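Side-chain contacts in protein TP_0956 (Treponema pallidum subsp. pallidum, PDB 3U64), which probably serves as the T-component of a TRAP-type transporter, a tetratricopeptide-repeat lipoprotein suited to protein-protein interaction: residues F31-V34 with F35-D39; P275-K278 with L279-I282; L186-A189 with C190-P194; A200-N203 with V204-K207. All coordinates share one frame; numbering follows the deposited sequence.

How the contacts relate
All four contacts are local, along a helix or at one of its ends, in an all-helical chain. All are partly buried; their centres lie about 19, 16, 15 and 8 Å from the chain centre for contacts 1 to 4, contact 4 being the most central. Contacts 1 and 2 touch: carboxylate and carbonyl oxygens of 35-39 receive the backbone N-H groups that open helix 278-293. Contact 1 also faces a second subunit; contact 2 does not. Contacts 3 and 4 belong to consecutive helices, 176-192 and 196-211, and touch where Pro194 O meets Trp202 NE1. Contact 4 mixes loose apolar contacts with a threonine-to-backbone bond, whereas contact 3 relies on a bridging water and a leucine-covered guanidinium.

Contact 1: F31-V34 with F35-D39; sequences FTRV and FTEED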
ATOM      1  N   PHE A  31      10.573  12.467 -10.758  1.00 79.24           N
ATOM      2  CA  PHE A  31      10.035  11.429  -9.894  1.00 62.93           C
ATOM      3  C   PHE A  31       8.873  10.741 -10.614  1.00 51.40           C
ATOM      4  O   PHE A  31       8.535   9.581 -10.343  1.00 46.28           O
ATOM      5  CB  PHE A  31       9.557  12.107  -8.599  1.00 60.75           C
ATOM      6  CG  PHE A  31       8.823  11.201  -7.633  1.00 54.01           C
ATOM      7  CD1 PHE A  31       9.377  10.000  -7.218  1.00 58.36           C
ATOM      8  CD2 PHE A  31       7.601  11.593  -7.093  1.00 49.39           C
ATOM      9  CE1 PHE A  31       8.709   9.179  -6.304  1.00 61.74           C
ATOM     10  CE2 PHE A  31       6.922  10.783  -6.179  1.00 52.72           C
ATOM     11  CZ  PHE A  31       7.479   9.572  -5.784  1.00 57.68           C
ATOM     12  N   THR A  32       8.268  11.460 -11.548  1.00 43.86           N
ATOM     13  CA  THR A  32       7.139  10.915 -12.282  1.00 56.82           C
ATOM     14  C   THR A  32       7.573   9.838 -13.285  1.00 46.90           C
ATOM     15  O   THR A  32       6.808   8.930 -13.592  1.00 47.75           O
ATOM     16  CB  THR A  32       6.356  12.025 -12.988  1.00 62.63           C
ATOM     17  OG1 THR A  32       7.124  12.520 -14.085  1.00 61.01           O
ATOM     18  CG2 THR A  32       6.054  13.166 -12.010  1.00 63.43           C
ATOM     19  N   ARG A  33       8.800   9.948 -13.778  1.00 43.83           N
ATOM     20  CA  ARG A  33       9.385   8.965 -14.692  1.00 48.61           C
ATOM     21  C   ARG A  33       9.347   7.535 -14.125  1.00 41.97           C
ATOM     22  O   ARG A  33       9.047   6.575 -14.838  1.00 39.38           O
ATOM     23  CB  ARG A  33      10.826   9.365 -15.019  1.00 63.14           C
ATOM     24  CG  ARG A  33      11.498   8.536 -16.108  1.00 78.64           C
ATOM     25  CD  ARG A  33      12.991   8.851 -16.165  1.00 88.68           C
ATOM     26  NE  ARG A  33      13.709   8.038 -17.144  1.00 95.22           N
ATOM     27  CZ  ARG A  33      15.034   7.917 -17.183  1.00101.30           C
ATOM     28  NH1 ARG A  33      15.787   8.549 -16.291  1.00101.28           N
ATOM     29  NH2 ARG A  33      15.610   7.157 -18.108  1.00102.86           N
ATOM     30  N   VAL A  34       9.628   7.395 -12.834  1.00 35.93           N
ATOM     31  CA  VAL A  34       9.587   6.076 -12.214  1.00 33.60           C
ATOM     32  C   VAL A  34       8.193   5.484 -12.154  1.00 36.59           C
ATOM     33  O   VAL A  34       8.046   4.273 -12.013  1.00 30.03           O
ATOM     34  CB  VAL A  34      10.274   6.037 -10.828  1.00 38.80           C
ATOM     35  CG1 VAL A  34      11.727   6.453 -10.972  1.00 42.89           C
ATOM     36  CG2 VAL A  34       9.560   6.916  -9.824  1.00 37.05           C
ATOM     37  N   PHE A  35       7.168   6.329 -12.275  1.00 39.00           N
ATOM     38  CA  PHE A  35       5.799   5.832 -12.361  1.00 34.04           C
ATOM     39  C   PHE A  35       5.367   5.649 -13.813  1.00 39.69           C
ATOM     40  O   PHE A  35       4.843   4.598 -14.160  1.00 35.00           O
ATOM     41  CB  PHE A  35       4.809   6.716 -11.579  1.00 37.79           C
ATOM     42  CG  PHE A  35       5.056   6.716 -10.095  1.00 39.89           C
ATOM     43  CD1 PHE A  35       4.458   5.775  -9.277  1.00 34.40           C
ATOM     44  CD2 PHE A  35       5.920   7.632  -9.523  1.00 42.93           C
ATOM     45  CE1 PHE A  35       4.715   5.751  -7.909  1.00 33.53           C
ATOM     46  CE2 PHE A  35       6.170   7.614  -8.153  1.00 44.40           C
ATOM     47  CZ  PHE A  35       5.570   6.675  -7.352  1.00 34.06           C
ATOM     48  N   THR A  36       5.623   6.640 -14.664  1.00 41.68           N
ATOM     49  CA  THR A  36       5.105   6.620 -16.040  1.00 42.78           C
ATOM     50  C   THR A  36       5.791   5.620 -16.964  1.00 38.45           C
ATOM     51  O   THR A  36       5.220   5.227 -17.994  1.00 37.92           O
ATOM     52  CB  THR A  36       5.131   8.027 -16.708  1.00 40.84           C
ATOM     53  OG1 THR A  36       6.486   8.486 -16.824  1.00 49.15           O
ATOM     54  CG2 THR A  36       4.321   9.012 -15.882  1.00 30.23           C
ATOM     55  N   GLU A  37       7.003   5.203 -16.605  1.00 32.36           N
ATOM     56  CA  GLU A  37       7.718   4.202 -17.409  1.00 41.10           C
ATOM     57  C   GLU A  37       7.657   2.797 -16.789  1.00 40.37           C
ATOM     58  O   GLU A  37       8.299   1.853 -17.253  1.00 43.25           O
ATOM     59  CB  GLU A  37       9.164   4.641 -17.651  1.00 40.10           C
ATOM     60  CG  GLU A  37       9.281   6.043 -18.282  1.00 46.34           C
ATOM     61  CD  GLU A  37       8.233   6.298 -19.370  1.00 54.93           C
ATOM     62  OE1 GLU A  37       8.007   5.392 -20.210  1.00 58.81           O
ATOM     63  OE2 GLU A  37       7.626   7.402 -19.380  1.00 52.06           O
ATOM     64  N   GLU A  38       6.875   2.678 -15.729  1.00 31.77           N
ATOM     65  CA  GLU A  38       6.713   1.421 -15.016  1.00 38.35           C
ATOM     66  C   GLU A  38       5.965   0.419 -15.914  1.00 47.31           C
ATOM     67  O   GLU A  38       5.137   0.819 -16.746  1.00 46.83           O
ATOM     68  CB  GLU A  38       5.977   1.699 -13.695  1.00 32.06           C
ATOM     69  CG  GLU A  38       5.855   0.549 -12.718  1.00 43.05           C
ATOM     70  CD  GLU A  38       7.175  -0.089 -12.383  1.00 34.11           C
ATOM     71  OE1 GLU A  38       7.784   0.287 -11.371  1.00 45.17           O
ATOM     72  OE2 GLU A  38       7.607  -0.978 -13.131  1.00 46.04           O
ATOM     73  N   ASP A  39       6.300  -0.869 -15.799  1.00 40.47           N
ATOM     74  CA  ASP A  39       5.492  -1.919 -16.436  1.00 45.16           C
ATOM     75  C   ASP A  39       4.757  -2.818 -15.421  1.00 42.94           C
ATOM     76  O   ASP A  39       3.948  -3.670 -15.794  1.00 49.59           O
ATOM     77  CB  ASP A  39       6.290  -2.750 -17.465  1.00 56.18           C
ATOM     78  CG  ASP A  39       7.546  -3.399 -16.880  1.00 66.60           C
ATOM     79  OD1 ASP A  39       7.628  -3.578 -15.654  1.00 55.32           O
ATOM     80  OD2 ASP A  39       8.462  -3.739 -17.663  1.00 84.79           O
TER
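Phe31, just before the short helix 33-36, and Phe35, four positions on and within it, make a T-shaped (edge-to-face) aromatic pair. Their planes stand at 88°, and the ring centroids are 5.1 Å apart. Phe35 supplies the edge: its CE2 comes over one face of Phe31, toward the rim, and ends 3.3 Å from Phe31 CZ. The Phe31 ring reaches this place because CG is set anti to the backbone N (chi1 174°), beside the carbonyl carbon. Val34 CG2 adds an oblique apolar touch, 3.7 Å from Phe35 CD2.

Backbone hydrogen bonds close the turn. Thr32 O accepts twice, from Thr36 N at 2.8 Å and from Phe35 N at 2.9 Å, the latter above the carbonyl plane. Glu37 N follows, bonded to Arg33 O at 3.0 Å.

The polar side chains gather where the helix ends. Thr36 OG1 donates to Glu37 OE2 at 3.0 Å from above the carboxylate plane. This N-terminal helix sits between helix 41-61, where Phe35 packs on Val44 and Leu48, and the start of helix 278-293, whose Asn277 and Lys278 N-H groups the Glu37 carboxylate holds. On the second subunit, Lys53 and Arg112 form salt bridges with Glu38. Within the chain, Asp39 N meets Glu38 OE2 at 3.0 Å on the anti side of the carboxylate.

Contact 2: P275-K278 with L279-I282; sequences PHNK and LLVI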
ATOM      1  N   PRO A 275       8.290   6.014 -26.667  1.00 48.89           N
ATOM      2  CA  PRO A 275       9.209   7.039 -26.156  1.00 51.27           C
ATOM      3  C   PRO A 275       8.911   7.401 -24.702  1.00 49.16           C
ATOM      4  O   PRO A 275       9.799   7.811 -23.968  1.00 54.07           O
ATOM      5  CB  PRO A 275       8.938   8.246 -27.059  1.00 50.63           C
ATOM      6  CG  PRO A 275       8.048   7.749 -28.169  1.00 53.17           C
ATOM      7  CD  PRO A 275       7.352   6.542 -27.671  1.00 47.50           C
ATOM      8  N   HIS A 276       7.657   7.261 -24.293  1.00 45.33           N
ATOM      9  CA  HIS A 276       7.300   7.524 -22.909  1.00 47.46           C
ATOM     10  C   HIS A 276       5.901   6.999 -22.606  1.00 43.19           C
ATOM     11  O   HIS A 276       5.224   6.479 -23.497  1.00 38.20           O
ATOM     12  CB  HIS A 276       7.425   9.018 -22.580  1.00 57.10           C
ATOM     13  CG  HIS A 276       6.398   9.871 -23.252  1.00 57.66           C
ATOM     14  ND1 HIS A 276       5.920   9.606 -24.518  1.00 62.65           N
ATOM     15  CD2 HIS A 276       5.743  10.979 -22.828  1.00 63.28           C
ATOM     16  CE1 HIS A 276       5.016  10.514 -24.846  1.00 67.60           C
ATOM     17  NE2 HIS A 276       4.893  11.359 -23.839  1.00 69.04           N
ATOM     18  N   ASN A 277       5.489   7.127 -21.345  1.00 42.98           N
ATOM     19  CA  ASN A 277       4.206   6.606 -20.861  1.00 34.22           C
ATOM     20  C   ASN A 277       3.978   5.117 -21.091  1.00 36.17           C
ATOM     21  O   ASN A 277       2.846   4.660 -21.275  1.00 37.37           O
ATOM     22  CB  ASN A 277       3.032   7.447 -21.379  1.00 36.20           C
ATOM     23  CG  ASN A 277       2.941   8.803 -20.675  1.00 55.62           C
ATOM     24  OD1 ASN A 277       3.476   8.978 -19.579  1.00 62.87           O
ATOM     25  ND2 ASN A 277       2.268   9.761 -21.302  1.00 58.91           N
ATOM     26  N   LYS A 278       5.060   4.352 -21.048  1.00 33.92           N
ATOM     27  CA  LYS A 278       4.928   2.903 -21.099  1.00 33.75           C
ATOM     28  C   LYS A 278       3.803   2.405 -20.179  1.00 32.59           C
ATOM     29  O   LYS A 278       3.020   1.532 -20.557  1.00 35.17           O
ATOM     30  CB  LYS A 278       6.257   2.210 -20.761  1.00 32.86           C
ATOM     31  CG  LYS A 278       6.251   0.728 -21.110  1.00 46.78           C
ATOM     32  CD  LYS A 278       7.300  -0.066 -20.342  1.00 51.93           C
ATOM     33  CE  LYS A 278       8.701   0.256 -20.782  1.00 62.42           C
ATOM     34  NZ  LYS A 278       9.701  -0.456 -19.942  1.00 69.00           N
ATOM     35  N   LEU A 279       3.691   2.966 -18.979  1.00 34.41           N
ATOM     36  CA  LEU A 279       2.651   2.509 -18.056  1.00 28.80           C
ATOM     37  C   LEU A 279       1.240   2.674 -18.649  1.00 34.08           C
ATOM     38  O   LEU A 279       0.416   1.768 -18.601  1.00 31.37           O
ATOM     39  CB  LEU A 279       2.753   3.234 -16.716  1.00 38.24           C
ATOM     40  CG  LEU A 279       1.637   2.902 -15.706  1.00 42.55           C
ATOM     41  CD1 LEU A 279       1.678   1.454 -15.259  1.00 36.27           C
ATOM     42  CD2 LEU A 279       1.688   3.821 -14.500  1.00 47.29           C
ATOM     43  N   LEU A 280       0.956   3.835 -19.214  1.00 34.52           N
ATOM     44  CA  LEU A 280      -0.375   4.068 -19.761  1.00 40.09           C
ATOM     45  C   LEU A 280      -0.664   3.153 -20.960  1.00 40.69           C
ATOM     46  O   LEU A 280      -1.766   2.628 -21.091  1.00 39.73           O
ATOM     47  CB  LEU A 280      -0.556   5.545 -20.122  1.00 45.24           C
ATOM     48  CG  LEU A 280      -0.816   6.465 -18.919  1.00 54.23           C
ATOM     49  CD1 LEU A 280       0.279   6.354 -17.871  1.00 56.71           C
ATOM     50  CD2 LEU A 280      -0.974   7.918 -19.358  1.00 52.81           C
ATOM     51  N   VAL A 281       0.338   2.943 -21.814  1.00 38.27           N
ATOM     52  CA  VAL A 281       0.213   1.995 -22.921  1.00 32.17           C
ATOM     53  C   VAL A 281      -0.159   0.591 -22.423  1.00 34.39           C
ATOM     54  O   VAL A 281      -1.084  -0.036 -22.957  1.00 38.62           O
ATOM     55  CB  VAL A 281       1.513   1.968 -23.770  1.00 40.26           C
ATOM     56  CG1 VAL A 281       1.508   0.797 -24.768  1.00 34.45           C
ATOM     57  CG2 VAL A 281       1.693   3.312 -24.483  1.00 35.40           C
ATOM     58  N   ILE A 282       0.554   0.113 -21.398  1.00 37.01           N
ATOM     59  CA  ILE A 282       0.241  -1.172 -20.758  1.00 36.72           C
ATOM     60  C   ILE A 282      -1.196  -1.214 -20.277  1.00 36.35           C
ATOM     61  O   ILE A 282      -1.887  -2.223 -20.460  1.00 32.05           O
ATOM     62  CB  ILE A 282       1.122  -1.472 -19.505  1.00 43.49           C
ATOM     63  CG1 ILE A 282       2.612  -1.482 -19.852  1.00 38.75           C
ATOM     64  CG2 ILE A 282       0.690  -2.808 -18.842  1.00 33.04           C
ATOM     65  CD1 ILE A 282       2.954  -2.457 -20.889  1.00 42.10           C
TER
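The carboxamide of Asn277 is the flat group that reaches across this helix start: its ND2 lies 4.2 Å from Leu280 CD2, a loose touch between an amide end and a methyl. On its other neighbour it acts as a cover, for Asn277 CG sits 4.1 Å above one face of the His276 imidazole, displaced toward the rim of the ring. Asn277 occupies the N-cap position of helix 278-293, yet its side chain makes no capping bond; the residue contributes through its backbone.

That backbone contribution opens the regular hydrogen bonding of the helix. Asn277 O receives Val281 N at 3.1 Å, with an N-H...O angle of 172°, and one residue on Lys278 O receives Ile282 N at 3.0 Å, almost as straight. The N-H groups ahead of them turn outward to the N-terminal part of the chain: the Glu37 carboxylate receives those of Asn277 and Lys278, and the carbonyl of Thr36 receives that of Leu279.

Two side chains are turned to other parts of the fold. Lys278 leaves the helix with CG anti to its own N (chi1 -167°), bends at chi3, and carries NZ to a salt bridge with Glu272. Leu279 packs on Leu41 and Val44 of helix 41-61.

Val281 and Ile282 instead lay aliphatic carbons against the carbonyls of the first turn. Val281 CG2 rests 3.7 Å from Asn277 O. CG1 of Ile282, set beside the backbone N (chi1 -58°), is 3.1 Å from Lys278 O.

Contact 3: L186-A189 with C190-P194; sequences LERA and CDLWP
One water molecule joins Arg188 to Asp191 across the last turn of helix 176-192: it accepts from Arg188 NH1 at 3.0 Å and donates to Asp191 OD2 at 2.8 Å. The charged atoms themselves do not meet, NH1 and OD2 being 4.9 Å apart.

Arg188 is bent at chi2 (65°), which lays its guanidinium over the next turn. There Leu192 CG stands 3.8 Å above the plane, over its centre, while Leu192 CD1 reaches 3.7 Å from Arg188 NE. The same group also turns to backbone carbonyls, NH2 to Cys147 O and, more weakly, NE to Leu144 O.

Behind these side chains the helix runs to its end. Leu192 N bonds Arg188 O at 3.0 Å, and Trp193 N bonds Ala189 O at 2.8 Å, just where Trp193 leaves helical geometry. This C-terminal turn lies between two other helices, Ala189 and Leu192 touching Val152 of helix 152-166 and Cys190 touching helix 196-211.

The guanidinium is thus used in two ways, its face as an apolar surface and its N-H groups as donors. With water between NH1 and OD2, the attraction of the charges is probably weaker than in a direct salt bridge.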
ATOM      1  N   LEU A 186     -13.542  22.150 -22.037  1.00 34.37           N
ATOM      2  CA  LEU A 186     -12.805  21.329 -22.994  1.00 34.39           C
ATOM      3  C   LEU A 186     -12.775  21.998 -24.384  1.00 40.23           C
ATOM      4  O   LEU A 186     -11.712  22.113 -25.020  1.00 35.68           O
ATOM      5  CB  LEU A 186     -13.396  19.912 -23.051  1.00 33.93           C
ATOM      6  CG  LEU A 186     -13.126  19.040 -21.814  1.00 39.90           C
ATOM      7  CD1 LEU A 186     -13.946  17.768 -21.854  1.00 44.01           C
ATOM      8  CD2 LEU A 186     -11.645  18.693 -21.669  1.00 33.09           C
ATOM      9  N   GLU A 187     -13.931  22.473 -24.841  1.00 37.01           N
ATOM     10  CA  GLU A 187     -14.002  23.152 -26.132  1.00 40.52           C
ATOM     11  C   GLU A 187     -13.181  24.428 -26.169  1.00 42.60           C
ATOM     12  O   GLU A 187     -12.649  24.791 -27.217  1.00 45.03           O
ATOM     13  CB  GLU A 187     -15.440  23.450 -26.524  1.00 37.67           C
ATOM     14  CG  GLU A 187     -16.205  22.198 -26.827  1.00 49.86           C
ATOM     15  CD  GLU A 187     -17.612  22.484 -27.252  1.00 66.01           C
ATOM     16  OE1 GLU A 187     -17.969  23.680 -27.391  1.00 79.97           O
ATOM     17  OE2 GLU A 187     -18.364  21.511 -27.443  1.00 66.43           O
ATOM     18  N   ARG A 188     -13.056  25.101 -25.031  1.00 37.25           N
ATOM     19  CA  ARG A 188     -12.226  26.299 -24.987  1.00 37.87           C
ATOM     20  C   ARG A 188     -10.734  25.959 -25.098  1.00 31.80           C
ATOM     21  O   ARG A 188      -9.990  26.662 -25.778  1.00 34.23           O
ATOM     22  CB  ARG A 188     -12.504  27.123 -23.734  1.00 39.03           C
ATOM     23  CG  ARG A 188     -11.576  28.305 -23.582  1.00 38.74           C
ATOM     24  CD  ARG A 188     -11.755  29.350 -24.692  1.00 34.93           C
ATOM     25  NE  ARG A 188     -10.930  30.526 -24.391  1.00 36.88           N
ATOM     26  CZ  ARG A 188     -10.525  31.433 -25.278  1.00 42.79           C
ATOM     27  NH1 ARG A 188     -10.874  31.332 -26.549  1.00 37.78           N
ATOM     28  NH2 ARG A 188      -9.766  32.450 -24.890  1.00 41.43           N
ATOM     29  N   ALA A 189     -10.305  24.888 -24.434  1.00 30.76           N
ATOM     30  CA  ALA A 189      -8.935  24.384 -24.575  1.00 33.30           C
ATOM     31  C   ALA A 189      -8.612  24.059 -26.035  1.00 34.36           C
ATOM     32  O   ALA A 189      -7.521  24.350 -26.521  1.00 40.05           O
ATOM     33  CB  ALA A 189      -8.722  23.143 -23.708  1.00 27.05           C
ATOM     34  N   CYS A 190      -9.566  23.448 -26.731  1.00 31.33           N
ATOM     35  CA  CYS A 190      -9.405  23.141 -28.164  1.00 43.71           C
ATOM     36  C   CYS A 190      -9.151  24.360 -29.011  1.00 45.39           C
ATOM     37  O   CYS A 190      -8.268  24.337 -29.869  1.00 54.58           O
ATOM     38  CB  CYS A 190     -10.640  22.435 -28.746  1.00 36.17           C
ATOM     39  SG  CYS A 190     -10.728  20.750 -28.295  1.00 54.32           S
ATOM     40  N   ASP A 191      -9.963  25.399 -28.799  1.00 45.81           N
ATOM     41  CA  ASP A 191      -9.833  26.659 -29.530  1.00 44.75           C
ATOM     42  C   ASP A 191      -8.466  27.258 -29.262  1.00 51.38           C
ATOM     43  O   ASP A 191      -7.782  27.704 -30.176  1.00 55.20           O
ATOM     44  CB  ASP A 191     -10.915  27.665 -29.109  1.00 49.17           C
ATOM     45  CG  ASP A 191     -12.327  27.163 -29.381  1.00 64.68           C
ATOM     46  OD1 ASP A 191     -12.507  26.384 -30.337  1.00 81.93           O
ATOM     47  OD2 ASP A 191     -13.263  27.545 -28.644  1.00 60.54           O
ATOM     48  N   LEU A 192      -8.079  27.266 -27.990  1.00 50.43           N
ATOM     49  CA  LEU A 192      -6.819  27.862 -27.558  1.00 43.06           C
ATOM     50  C   LEU A 192      -5.606  27.127 -28.121  1.00 40.42           C
ATOM     51  O   LEU A 192      -4.632  27.754 -28.558  1.00 37.45           O
ATOM     52  CB  LEU A 192      -6.760  27.864 -26.020  1.00 36.93           C
ATOM     53  CG  LEU A 192      -7.423  29.086 -25.381  1.00 34.15           C
ATOM     54  CD1 LEU A 192      -7.563  28.975 -23.870  1.00 24.92           C
ATOM     55  CD2 LEU A 192      -6.641  30.377 -25.785  1.00 32.12           C
ATOM     56  N   TRP A 193      -5.685  25.793 -28.134  1.00 39.83           N
ATOM     57  CA  TRP A 193      -4.508  24.961 -28.365  1.00 38.13           C
ATOM     58  C   TRP A 193      -4.892  23.553 -28.867  1.00 44.21           C
ATOM     59  O   TRP A 193      -4.728  22.558 -28.150  1.00 40.29           O
ATOM     60  CB  TRP A 193      -3.707  24.911 -27.057  1.00 38.19           C
ATOM     61  CG  TRP A 193      -2.335  24.345 -27.141  1.00 42.21           C
ATOM     62  CD1 TRP A 193      -1.777  23.669 -28.190  1.00 42.03           C
ATOM     63  CD2 TRP A 193      -1.332  24.391 -26.114  1.00 41.74           C
ATOM     64  NE1 TRP A 193      -0.491  23.286 -27.877  1.00 41.90           N
ATOM     65  CE2 TRP A 193      -0.193  23.720 -26.612  1.00 40.77           C
ATOM     66  CE3 TRP A 193      -1.291  24.930 -24.821  1.00 40.22           C
ATOM     67  CZ2 TRP A 193       0.977  23.575 -25.863  1.00 40.70           C
ATOM     68  CZ3 TRP A 193      -0.128  24.793 -24.078  1.00 42.16           C
ATOM     69  CH2 TRP A 193       0.998  24.121 -24.606  1.00 39.42           C
ATOM     70  N   PRO A 194      -5.386  23.472 -30.121  1.00 45.66           N
ATOM     71  CA  PRO A 194      -5.921  22.254 -30.757  1.00 35.37           C
ATOM     72  C   PRO A 194      -5.024  21.038 -30.550  1.00 47.37           C
ATOM     73  O   PRO A 194      -5.529  19.927 -30.345  1.00 39.75           O
ATOM     74  CB  PRO A 194      -5.921  22.598 -32.255  1.00 43.14           C
ATOM     75  CG  PRO A 194      -5.859  24.080 -32.349  1.00 41.36           C
ATOM     76  CD  PRO A 194      -5.361  24.632 -31.039  1.00 47.55           C
TER
HETATM   77  O   HOH W   1     -13.395  30.139 -27.686  1.00 56.62           O

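Contact 4: A200-N203 with V204-K207; sequences AVWN and VLTK
In Thr206 the hydroxyl is placed beside the backbone N and anti to the carbonyl carbon (chi1 -59°), which turns OG1 back along the helix to donate to Trp202 O at 2.7 Å. Thr206 N bonds the same oxygen at 2.9 Å, and the two donors arrive from opposite faces of the carbonyl plane. Trp202 O is therefore gripped twice by a single residue, and Thr206, a buried residue, has its hydroxyl bonded within its own helix.

A second pair depends on the first torsion of Asn203 (chi1 -176°) and on a bend of Lys207 at chi3. Together they bring Asn203 OD1 to 3.8 Å from Lys207 CE, the aliphatic part of the lysine passing beside the amide. The other end of that amide, ND2, is bonded to Thr244 OG1, which probably helps fix the rotation of the amide.

The apolar side belongs to Leu205. Its CD1 lies 4.2 Å from Val201 CG1 and 4.5 Å from Trp202 CE3, so one methyl lies loosely near both the valine branch and the six-membered part of the indole. The indole is anchored in turn by NE1 on Pro194 O and by stacking with His229.

Val201, Trp202 and Leu205 touch Cys190 of the preceding helix, and Trp202 and Thr206 also touch helix 220-233. A helix packed between its neighbours in sequence is consistent with the stacked helical hairpins of the tetratricopeptide-repeat clan.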
ATOM      1  N   ALA A 200      -5.019  15.220 -26.972  1.00 35.53           N
ATOM      2  CA  ALA A 200      -5.720  14.578 -25.851  1.00 29.97           C
ATOM      3  C   ALA A 200      -7.133  15.126 -25.573  1.00 33.78           C
ATOM      4  O   ALA A 200      -8.030  14.382 -25.134  1.00 33.45           O
ATOM      5  CB  ALA A 200      -4.881  14.665 -24.589  1.00 30.79           C
ATOM      6  N   VAL A 201      -7.331  16.426 -25.802  1.00 32.73           N
ATOM      7  CA  VAL A 201      -8.640  17.039 -25.580  1.00 29.49           C
ATOM      8  C   VAL A 201      -9.696  16.450 -26.530  1.00 40.31           C
ATOM      9  O   VAL A 201     -10.815  16.161 -26.119  1.00 36.55           O
ATOM     10  CB  VAL A 201      -8.612  18.570 -25.744  1.00 33.54           C
ATOM     11  CG1 VAL A 201      -9.909  19.182 -25.193  1.00 34.82           C
ATOM     12  CG2 VAL A 201      -7.399  19.156 -25.051  1.00 32.54           C
ATOM     13  N   TRP A 202      -9.322  16.279 -27.797  1.00 31.38           N
ATOM     14  CA  TRP A 202     -10.227  15.749 -28.802  1.00 33.57           C
ATOM     15  C   TRP A 202     -10.651  14.351 -28.459  1.00 36.94           C
ATOM     16  O   TRP A 202     -11.758  13.926 -28.805  1.00 42.58           O
ATOM     17  CB  TRP A 202      -9.555  15.730 -30.170  1.00 31.98           C
ATOM     18  CG  TRP A 202      -9.155  17.079 -30.608  1.00 30.40           C
ATOM     19  CD1 TRP A 202      -7.891  17.574 -30.681  1.00 33.06           C
ATOM     20  CD2 TRP A 202     -10.029  18.137 -31.008  1.00 35.41           C
ATOM     21  NE1 TRP A 202      -7.919  18.871 -31.116  1.00 39.97           N
ATOM     22  CE2 TRP A 202      -9.219  19.243 -31.335  1.00 39.33           C
ATOM     23  CE3 TRP A 202     -11.416  18.248 -31.153  1.00 39.60           C
ATOM     24  CZ2 TRP A 202      -9.749  20.455 -31.795  1.00 40.73           C
ATOM     25  CZ3 TRP A 202     -11.942  19.458 -31.606  1.00 42.67           C
ATOM     26  CH2 TRP A 202     -11.106  20.543 -31.917  1.00 41.37           C
ATOM     27  N   ASN A 203      -9.750  13.630 -27.803  1.00 31.66           N
ATOM     28  CA  ASN A 203     -10.032  12.275 -27.361  1.00 35.58           C
ATOM     29  C   ASN A 203     -11.169  12.249 -26.327  1.00 33.95           C
ATOM     30  O   ASN A 203     -12.141  11.505 -26.470  1.00 33.19           O
ATOM     31  CB  ASN A 203      -8.752  11.613 -26.822  1.00 36.84           C
ATOM     32  CG  ASN A 203      -8.968  10.163 -26.432  1.00 39.19           C
ATOM     33  OD1 ASN A 203      -8.763   9.772 -25.280  1.00 40.08           O
ATOM     34  ND2 ASN A 203      -9.416   9.366 -27.384  1.00 32.34           N
ATOM     35  N   VAL A 204     -11.055  13.071 -25.289  1.00 30.68           N
ATOM     36  CA  VAL A 204     -12.113  13.140 -24.284  1.00 28.61           C
ATOM     37  C   VAL A 204     -13.425  13.642 -24.903  1.00 36.16           C
ATOM     38  O   VAL A 204     -14.491  13.144 -24.571  1.00 35.38           O
ATOM     39  CB  VAL A 204     -11.710  13.998 -23.079  1.00 34.96           C
ATOM     40  CG1 VAL A 204     -12.854  14.093 -22.097  1.00 32.91           C
ATOM     41  CG2 VAL A 204     -10.482  13.408 -22.407  1.00 36.81           C
ATOM     42  N   LEU A 205     -13.346  14.595 -25.830  1.00 34.54           N
ATOM     43  CA  LEU A 205     -14.559  15.117 -26.466  1.00 36.86           C
ATOM     44  C   LEU A 205     -15.237  14.054 -27.328  1.00 38.40           C
ATOM     45  O   LEU A 205     -16.475  13.960 -27.369  1.00 40.58           O
ATOM     46  CB  LEU A 205     -14.274  16.389 -27.286  1.00 31.84           C
ATOM     47  CG  LEU A 205     -14.038  17.636 -26.440  1.00 37.40           C
ATOM     48  CD1 LEU A 205     -13.581  18.832 -27.285  1.00 33.03           C
ATOM     49  CD2 LEU A 205     -15.312  17.954 -25.665  1.00 36.61           C
ATOM     50  N   THR A 206     -14.433  13.264 -28.030  1.00 33.68           N
ATOM     51  CA  THR A 206     -14.993  12.199 -28.870  1.00 38.59           C
ATOM     52  C   THR A 206     -15.827  11.286 -27.986  1.00 35.80           C
ATOM     53  O   THR A 206     -16.984  11.003 -28.278  1.00 37.70           O
ATOM     54  CB  THR A 206     -13.900  11.369 -29.555  1.00 30.20           C
ATOM     55  OG1 THR A 206     -13.091  12.234 -30.363  1.00 43.76           O
ATOM     56  CG2 THR A 206     -14.533  10.278 -30.459  1.00 25.90           C
ATOM     57  N   LYS A 207     -15.236  10.866 -26.876  1.00 37.61           N
ATOM     58  CA  LYS A 207     -15.913   9.982 -25.948  1.00 40.63           C
ATOM     59  C   LYS A 207     -17.163  10.626 -25.369  1.00 43.27           C
ATOM     60  O   LYS A 207     -18.202   9.987 -25.297  1.00 40.05           O
ATOM     61  CB  LYS A 207     -14.958   9.509 -24.857  1.00 30.84           C
ATOM     62  CG  LYS A 207     -13.843   8.650 -25.421  1.00 31.85           C
ATOM     63  CD  LYS A 207     -13.044   7.892 -24.347  1.00 30.98           C
ATOM     64  CE  LYS A 207     -12.039   8.791 -23.671  1.00 49.73           C
ATOM     65  NZ  LYS A 207     -11.226   8.024 -22.676  1.00 59.63           N
TER